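Local coordinates for SusD homolog (Bacteroides thetaiotaomicron VPI-5482, PDB 3IV0), which is a SusD-family protein of the outer membrane that probably binds sugars for uptake, although its own ligand is not established, at residues Asn230-Gly235 with Ala375-Ala380; Glu237-Asn242 with Gly369-Tyr374. One frame throughout, in Å; residues are numbered along the deposited sequence. Where two conformers were deposited one is given.

Contact 1 (Asn230-Gly235 with Ala375-Ala380); sequences NVVSLG and AEALAA
Val231 lays its CG1 branch over the methyl of Ala377, with CG1 and Ala377 CB 3.5 Å apart, tighter than usual for two carbons. The branch carbon comes nearly as close, Val231 CB lying 3.6 Å from Ala377 CB, so the methyl meets the flank of the valine rather than one end of it. Alanine suits this place because the two backbones are nearest here, at 6.2 Å between Val231 CA and Ala377 CA. One position on, Val232 and Leu378 meet at about a right angle: Val232 CG2 reaches Leu378 CD2 at 3.7 Å, while Val232 CG1 touches the same methyl from 4.0 Å. The pairs belong to helices 224-238 and 367-381 of the helix-rich SusD fold; the axes of segments 230-235 and 375-380 approach to 8.6 Å and run closer to antiparallel than parallel, at 136°. Leu378 holds CG anti to its carbonyl carbon (chi1 -79°), and the end of its chain thereby comes nearer to Val232 than its first bond suggests. Its other neighbours include Lys387, Ala388 and Leu391 of helix 385-398, while Val231 also packs on Met210 and Asn213 of helix 202-219.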
ATOM      1  N   ASN A 230       8.765  -0.322 -18.841  1.00 11.55           N
ATOM      2  CA  ASN A 230       8.389  -1.535 -18.144  1.00 10.75           C
ATOM      3  C   ASN A 230       6.964  -1.422 -17.617  1.00  9.74           C
ATOM      4  O   ASN A 230       6.198  -2.355 -17.673  1.00 10.59           O
ATOM      5  CB  ASN A 230       9.318  -1.795 -16.956  1.00 11.57           C
ATOM      6  CG  ASN A 230      10.729  -2.224 -17.358  1.00 12.87           C
ATOM      7  OD1 ASN A 230      10.997  -2.576 -18.524  1.00 15.48           O
ATOM      8  ND2 ASN A 230      11.637  -2.173 -16.388  1.00 12.07           N
ATOM      9  N   VAL A 231       6.612  -0.273 -17.064  1.00  9.54           N
ATOM     10  CA  VAL A 231       5.258  -0.092 -16.525  1.00 10.22           C
ATOM     11  C   VAL A 231       4.243  -0.170 -17.644  1.00 11.40           C
ATOM     12  O   VAL A 231       3.176  -0.773 -17.489  1.00 11.05           O
ATOM     13  CB  VAL A 231       5.096   1.217 -15.775  1.00 10.53           C
ATOM     14  CG1 VAL A 231       3.652   1.445 -15.364  1.00 10.94           C
ATOM     15  CG2 VAL A 231       6.007   1.263 -14.549  1.00 11.12           C
ATOM     16  N   VAL A 232       4.548   0.430 -18.799  1.00 10.95           N
ATOM     17  CA  VAL A 232       3.642   0.315 -19.958  1.00 11.53           C
ATOM     18  C   VAL A 232       3.463  -1.136 -20.398  1.00 10.94           C
ATOM     19  O   VAL A 232       2.342  -1.597 -20.669  1.00 12.26           O
ATOM     20  CB  VAL A 232       4.135   1.194 -21.110  1.00 12.17           C
ATOM     21  CG1 VAL A 232       3.347   0.922 -22.385  1.00 14.19           C
ATOM     22  CG2 VAL A 232       4.065   2.675 -20.711  1.00 14.55           C
ATOM     23  N   SER A 233       4.572  -1.870 -20.450  0.50 11.57           N
ATOM     24  CA  SER A 233       4.521  -3.292 -20.762  0.50 12.06           C
ATOM     25  C   SER A 233       3.606  -4.042 -19.791  0.50 12.05           C
ATOM     26  O   SER A 233       2.777  -4.852 -20.185  0.50 12.67           O
ATOM     27  CB  SER A 233       5.926  -3.908 -20.704  0.50 13.25           C
ATOM     28  OG  SER A 233       5.911  -5.288 -21.029  0.50 14.85           O
ATOM     29  N   LEU A 234       3.787  -3.760 -18.512  1.00 10.99           N
ATOM     30  CA  LEU A 234       3.001  -4.381 -17.462  1.00 10.45           C
ATOM     31  C   LEU A 234       1.527  -4.010 -17.578  1.00 10.96           C
ATOM     32  O   LEU A 234       0.633  -4.830 -17.354  1.00 10.72           O
ATOM     33  CB  LEU A 234       3.565  -3.953 -16.107  1.00 10.60           C
ATOM     34  CG  LEU A 234       4.876  -4.679 -15.760  1.00 11.16           C
ATOM     35  CD1 LEU A 234       5.588  -3.938 -14.683  1.00 11.81           C
ATOM     36  CD2 LEU A 234       4.559  -6.150 -15.353  1.00 13.41           C
ATOM     37  N   GLY A 235       1.252  -2.771 -17.923  1.00 11.66           N
ATOM     38  CA  GLY A 235      -0.136  -2.348 -18.175  1.00 11.28           C
ATOM     39  C   GLY A 235      -0.780  -3.097 -19.321  1.00 11.91           C
ATOM     40  O   GLY A 235      -1.934  -3.485 -19.267  1.00 12.83           O
ATOM     41  N   ALA A 375      -1.482   4.817 -16.845  1.00  9.84           N
ATOM     42  CA  ALA A 375      -1.633   6.149 -17.416  1.00 11.34           C
ATOM     43  C   ALA A 375      -0.445   7.039 -17.070  1.00 10.77           C
ATOM     44  O   ALA A 375       0.042   7.795 -17.924  1.00 10.89           O
ATOM     45  CB  ALA A 375      -2.913   6.790 -16.929  1.00 10.79           C
ATOM     46  N   GLU A 376       0.000   7.036 -15.815  1.00  9.68           N
ATOM     47  CA  GLU A 376       1.100   7.863 -15.394  1.00 10.26           C
ATOM     48  C   GLU A 376       2.341   7.589 -16.222  1.00 10.39           C
ATOM     49  O   GLU A 376       3.035   8.520 -16.648  1.00 11.39           O
ATOM     50  CB  GLU A 376       1.389   7.569 -13.919  1.00 10.76           C
ATOM     51  CG  GLU A 376       2.602   8.259 -13.374  1.00 12.32           C
ATOM     52  CD  GLU A 376       2.865   7.952 -11.923  1.00 16.83           C
ATOM     53  OE1 GLU A 376       1.929   7.555 -11.227  1.00 16.58           O
ATOM     54  OE2 GLU A 376       4.032   8.141 -11.494  1.00 19.88           O
ATOM     55  N   ALA A 377       2.674   6.325 -16.438  1.00 11.04           N
ATOM     56  CA  ALA A 377       3.867   5.941 -17.184  1.00 10.76           C
ATOM     57  C   ALA A 377       3.744   6.379 -18.626  1.00 11.10           C
ATOM     58  O   ALA A 377       4.699   6.897 -19.211  1.00 11.99           O
ATOM     59  CB  ALA A 377       4.149   4.410 -17.082  1.00 11.41           C
ATOM     60  N   LEU A 378       2.596   6.155 -19.222  1.00 11.63           N
ATOM     61  CA  LEU A 378       2.380   6.602 -20.613  1.00 13.03           C
ATOM     62  C   LEU A 378       2.547   8.097 -20.707  1.00 12.62           C
ATOM     63  O   LEU A 378       3.224   8.603 -21.633  1.00 14.88           O
ATOM     64  CB  LEU A 378       0.990   6.249 -21.087  1.00 15.95           C
ATOM     65  CG  LEU A 378       0.802   4.817 -21.511  1.00 17.16           C
ATOM     66  CD1 LEU A 378      -0.689   4.565 -21.719  1.00 18.61           C
ATOM     67  CD2 LEU A 378       1.606   4.542 -22.796  1.00 23.11           C
ATOM     68  N   ALA A 379       1.925   8.845 -19.793  1.00 12.70           N
ATOM     69  CA  ALA A 379       2.015  10.278 -19.849  1.00 13.97           C
ATOM     70  C   ALA A 379       3.453  10.757 -19.678  1.00 15.05           C
ATOM     71  O   ALA A 379       3.906  11.697 -20.344  1.00 16.86           O
ATOM     72  CB  ALA A 379       1.084  10.914 -18.827  1.00 12.92           C
ATOM     73  N   ALA A 380       4.239  10.054 -18.877  1.00 12.46           N
ATOM     74  CA  ALA A 380       5.613  10.488 -18.600  1.00 14.13           C
ATOM     75  C   ALA A 380       6.463  10.233 -19.819  1.00 16.15           C
ATOM     76  O   ALA A 380       7.356  11.037 -20.125  1.00 17.82           O
ATOM     77  CB  ALA A 380       6.182   9.727 -17.357  1.00 12.90           C
TER

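Contact 2 (Glu237-Asn242 with Gly369-Tyr374); sequences ELERNN and GALLLY
Leu238 to Asn241 form a type I beta turn at the C-terminal part of helix 224-238, and side chains from its first two positions pack against helix 367-381. Leu238 sends one branch across: its CD2 meets the CB of Ala370 at 3.7 Å. CG of this leucine stands anti to the backbone N (chi1 179°), carrying the branched end out to the neighbouring helix, where the small alanine leaves room for it. Glu239 lies partly exposed and uses its aliphatic part as well as its charge. Its CG sits at the edge of the Tyr374 ring, near the ring plane, 4.2 Å from CE2, and the carboxylate is turned 58° from the ring. The chain bends at chi2 (-57°) and crosses that of Leu371 at about a right angle, placing OE2 3.8 Å from Leu371 CD2. This apolar neighbour is not what holds the acid: OE2 is hydrogen-bonded to the OH of Tyr367, at the start of helix 367-381, and OE1 forms a salt bridge with Arg394 of helix 385-398. Two groups thus fix the carboxylate and would be expected to favour its charged form. Within the turn, Leu238 O accepts two bonds from Asn241, from opposite faces of the carbonyl plane: the backbone N at 3.2 Å and the side-chain ND2 at 2.8 Å. Asparagine suits the closing position of the turn because its amide can fold back onto Leu238 O, while its OD1 takes the backbone N of Tyr245. Arg240 NH1 and Glu237 OE1 form a salt bridge of 2.9 Å, with the acid near the guanidinium plane. The arrangement is a type I turn closed by an asparagine amide and packed against helix 367-381 in the helix-rich, probably TPR-like SusD fold.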
ATOM      1  N   GLU A 237       0.011  -6.025 -20.304  1.00 13.43           N
ATOM      2  CA  GLU A 237      -0.252  -7.364 -19.793  1.00 12.93           C
ATOM      3  C   GLU A 237      -1.456  -7.396 -18.852  1.00 12.07           C
ATOM      4  O   GLU A 237      -2.299  -8.295 -18.954  1.00 12.49           O
ATOM      5  CB  GLU A 237       0.983  -7.933 -19.095  1.00 14.64           C
ATOM      6  CG  GLU A 237       0.788  -9.322 -18.475  1.00 14.66           C
ATOM      7  CD  GLU A 237       0.492 -10.396 -19.480  1.00 17.91           C
ATOM      8  OE1 GLU A 237       0.790 -10.228 -20.678  1.00 20.25           O
ATOM      9  OE2 GLU A 237      -0.043 -11.436 -19.074  1.00 17.15           O
ATOM     10  N   LEU A 238      -1.556  -6.415 -17.954  1.00 11.51           N
ATOM     11  CA  LEU A 238      -2.715  -6.317 -17.074  1.00 13.29           C
ATOM     12  C   LEU A 238      -4.009  -6.360 -17.875  1.00 11.40           C
ATOM     13  O   LEU A 238      -4.987  -7.001 -17.476  1.00 13.03           O
ATOM     14  CB  LEU A 238      -2.641  -5.025 -16.290  1.00 12.95           C
ATOM     15  CG  LEU A 238      -3.802  -4.764 -15.341  1.00 17.01           C
ATOM     16  CD1 LEU A 238      -3.820  -5.802 -14.252  1.00 19.60           C
ATOM     17  CD2 LEU A 238      -3.710  -3.332 -14.794  1.00 17.99           C
ATOM     18  N   GLU A 239      -4.022  -5.685 -19.012  1.00 12.68           N
ATOM     19  CA  GLU A 239      -5.230  -5.560 -19.810  1.00 14.25           C
ATOM     20  C   GLU A 239      -5.515  -6.786 -20.663  1.00 16.25           C
ATOM     21  O   GLU A 239      -6.485  -6.791 -21.429  1.00 18.28           O
ATOM     22  CB  GLU A 239      -5.152  -4.299 -20.656  1.00 14.91           C
ATOM     23  CG  GLU A 239      -5.305  -3.040 -19.808  1.00 16.48           C
ATOM     24  CD  GLU A 239      -6.603  -3.060 -19.026  1.00 18.99           C
ATOM     25  OE1 GLU A 239      -7.652  -2.659 -19.578  1.00 21.64           O
ATOM     26  OE2 GLU A 239      -6.591  -3.527 -17.875  1.00 18.06           O
ATOM     27  N   ARG A 240      -4.727  -7.830 -20.508  1.00 14.92           N
ATOM     28  CA  ARG A 240      -5.036  -9.155 -21.082  1.00 16.52           C
ATOM     29  C   ARG A 240      -5.793 -10.060 -20.093  1.00 15.68           C
ATOM     30  O   ARG A 240      -5.986 -11.268 -20.318  1.00 17.95           O
ATOM     31  CB  ARG A 240      -3.739  -9.843 -21.530  1.00 17.62           C
ATOM     32  CG  ARG A 240      -3.036  -9.091 -22.642  1.00 20.25           C
ATOM     33  CD  ARG A 240      -1.749  -9.741 -23.119  1.00 22.58           C
ATOM     34  NE  ARG A 240      -1.151  -8.842 -24.094  1.00 27.43           N
ATOM     35  CZ  ARG A 240      -0.003  -8.190 -23.955  1.00 26.06           C
ATOM     36  NH1 ARG A 240       0.813  -8.377 -22.913  1.00 19.96           N
ATOM     37  NH2 ARG A 240       0.367  -7.379 -24.931  1.00 28.05           N
ATOM     38  N   ASN A 241      -6.275  -9.485 -19.007  1.00 13.90           N
ATOM     39  CA  ASN A 241      -6.950 -10.273 -17.971  1.00 14.66           C
ATOM     40  C   ASN A 241      -8.327 -10.831 -18.382  1.00 17.69           C
ATOM     41  O   ASN A 241      -8.916 -11.623 -17.649  1.00 18.69           O
ATOM     42  CB  ASN A 241      -7.087  -9.438 -16.689  1.00 14.92           C
ATOM     43  CG  ASN A 241      -8.153  -8.380 -16.780  1.00 14.21           C
ATOM     44  OD1 ASN A 241      -9.344  -8.702 -16.617  1.00 16.71           O
ATOM     45  ND2 ASN A 241      -7.781  -7.113 -16.973  1.00 15.14           N
ATOM     46  N   ASN A 242      -8.844 -10.377 -19.518  1.00 18.93           N
ATOM     47  CA  ASN A 242     -10.060 -10.933 -20.148  1.00 22.53           C
ATOM     48  C   ASN A 242     -11.266 -10.931 -19.236  1.00 21.83           C
ATOM     49  O   ASN A 242     -12.026 -11.915 -19.202  1.00 24.69           O
ATOM     50  CB  ASN A 242      -9.858 -12.336 -20.720  1.00 24.11           C
ATOM     51  CG  ASN A 242     -10.894 -12.660 -21.817  1.00 28.89           C
ATOM     52  OD1 ASN A 242     -11.453 -11.754 -22.446  1.00 38.95           O
ATOM     53  ND2 ASN A 242     -11.152 -13.941 -22.035  1.00 38.32           N
ATOM     54  N   GLY A 369      -6.212   1.813  -9.213  1.00  9.95           N
ATOM     55  CA  GLY A 369      -4.836   2.266  -8.980  1.00 10.39           C
ATOM     56  C   GLY A 369      -3.902   1.869 -10.096  1.00 10.19           C
ATOM     57  O   GLY A 369      -3.107   2.694 -10.573  1.00  9.82           O
ATOM     58  N   ALA A 370      -3.950   0.609 -10.501  1.00  9.48           N
ATOM     59  CA  ALA A 370      -3.077   0.097 -11.534  1.00  9.66           C
ATOM     60  C   ALA A 370      -3.324   0.762 -12.878  1.00  9.73           C
ATOM     61  O   ALA A 370      -2.374   1.100 -13.563  1.00 10.14           O
ATOM     62  CB  ALA A 370      -3.223  -1.409 -11.639  1.00 10.11           C
ATOM     63  N   LEU A 371      -4.579   1.055 -13.182  1.00  9.81           N
ATOM     64  CA  LEU A 371      -4.872   1.774 -14.421  1.00  9.67           C
ATOM     65  C   LEU A 371      -4.241   3.150 -14.384  1.00  9.60           C
ATOM     66  O   LEU A 371      -3.791   3.654 -15.399  1.00 10.29           O
ATOM     67  CB  LEU A 371      -6.401   1.882 -14.631  1.00 10.83           C
ATOM     68  CG  LEU A 371      -7.114   0.584 -14.895  1.00 11.77           C
ATOM     69  CD1 LEU A 371      -8.628   0.844 -14.970  1.00 14.56           C
ATOM     70  CD2 LEU A 371      -6.590  -0.093 -16.185  1.00 14.83           C
ATOM     71  N   LEU A 372      -4.265   3.799 -13.221  1.00 10.30           N
ATOM     72  CA  LEU A 372      -3.659   5.130 -13.091  1.00 10.01           C
ATOM     73  C   LEU A 372      -2.165   5.077 -13.159  1.00 10.40           C
ATOM     74  O   LEU A 372      -1.550   5.977 -13.710  1.00 10.30           O
ATOM     75  CB  LEU A 372      -4.150   5.842 -11.835  1.00  9.96           C
ATOM     76  CG  LEU A 372      -5.649   6.206 -11.827  1.00 10.44           C
ATOM     77  CD1 LEU A 372      -6.110   6.621 -10.432  1.00 12.94           C
ATOM     78  CD2 LEU A 372      -5.999   7.270 -12.888  1.00 12.98           C
ATOM     79  N   LEU A 373      -1.531   4.023 -12.655  1.00 10.55           N
ATOM     80  CA  LEU A 373      -0.084   3.858 -12.826  1.00 10.35           C
ATOM     81  C   LEU A 373       0.308   3.700 -14.289  1.00 10.15           C
ATOM     82  O   LEU A 373       1.310   4.237 -14.746  1.00 10.63           O
ATOM     83  CB  LEU A 373       0.426   2.659 -12.034  1.00 10.48           C
ATOM     84  CG  LEU A 373       0.308   2.700 -10.501  1.00 10.86           C
ATOM     85  CD1 LEU A 373       0.974   1.441  -9.928  1.00 13.53           C
ATOM     86  CD2 LEU A 373       0.898   3.990  -9.922  1.00 13.06           C
ATOM     87  N   TYR A 374      -0.475   2.917 -15.019  1.00 10.41           N
ATOM     88  CA  TYR A 374      -0.304   2.719 -16.456  1.00 10.06           C
ATOM     89  C   TYR A 374      -0.430   4.072 -17.170  1.00  9.84           C
ATOM     90  O   TYR A 374       0.442   4.477 -17.924  1.00 11.12           O
ATOM     91  CB  TYR A 374      -1.343   1.696 -16.906  1.00  9.58           C
ATOM     92  CG  TYR A 374      -1.341   1.245 -18.323  1.00 10.70           C
ATOM     93  CD1 TYR A 374      -0.352   1.584 -19.216  1.00 12.80           C
ATOM     94  CD2 TYR A 374      -2.334   0.391 -18.753  1.00 11.79           C
ATOM     95  CE1 TYR A 374      -0.387   1.104 -20.528  1.00 13.74           C
ATOM     96  CE2 TYR A 374      -2.360  -0.085 -20.042  1.00 12.41           C
ATOM     97  CZ  TYR A 374      -1.406   0.294 -20.927  1.00 14.27           C
ATOM     98  OH  TYR A 374      -1.451  -0.138 -22.237  1.00 17.60           O
TER

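Contacts 1 and 2 share helix 224-238, with the turn that continues it, and helix 367-381, and their centres are about 9 Å apart. The partners run in opposing senses: the first goes from 230-235 to the turn at 237-242, whereas the second passes 369-374 before 375-380. Contact 2 therefore falls between the two halves of contact 1 in sequence, bridging a shorter span of chain. Tyr374 joins them directly, its CE2 lying 3.5 Å from Gly235 C, where a residue without a side chain lets the ring come close to the backbone. Together the contacts bring helices more than a hundred residues apart into side-by-side packing, joining distant parts of the SusD-type fold.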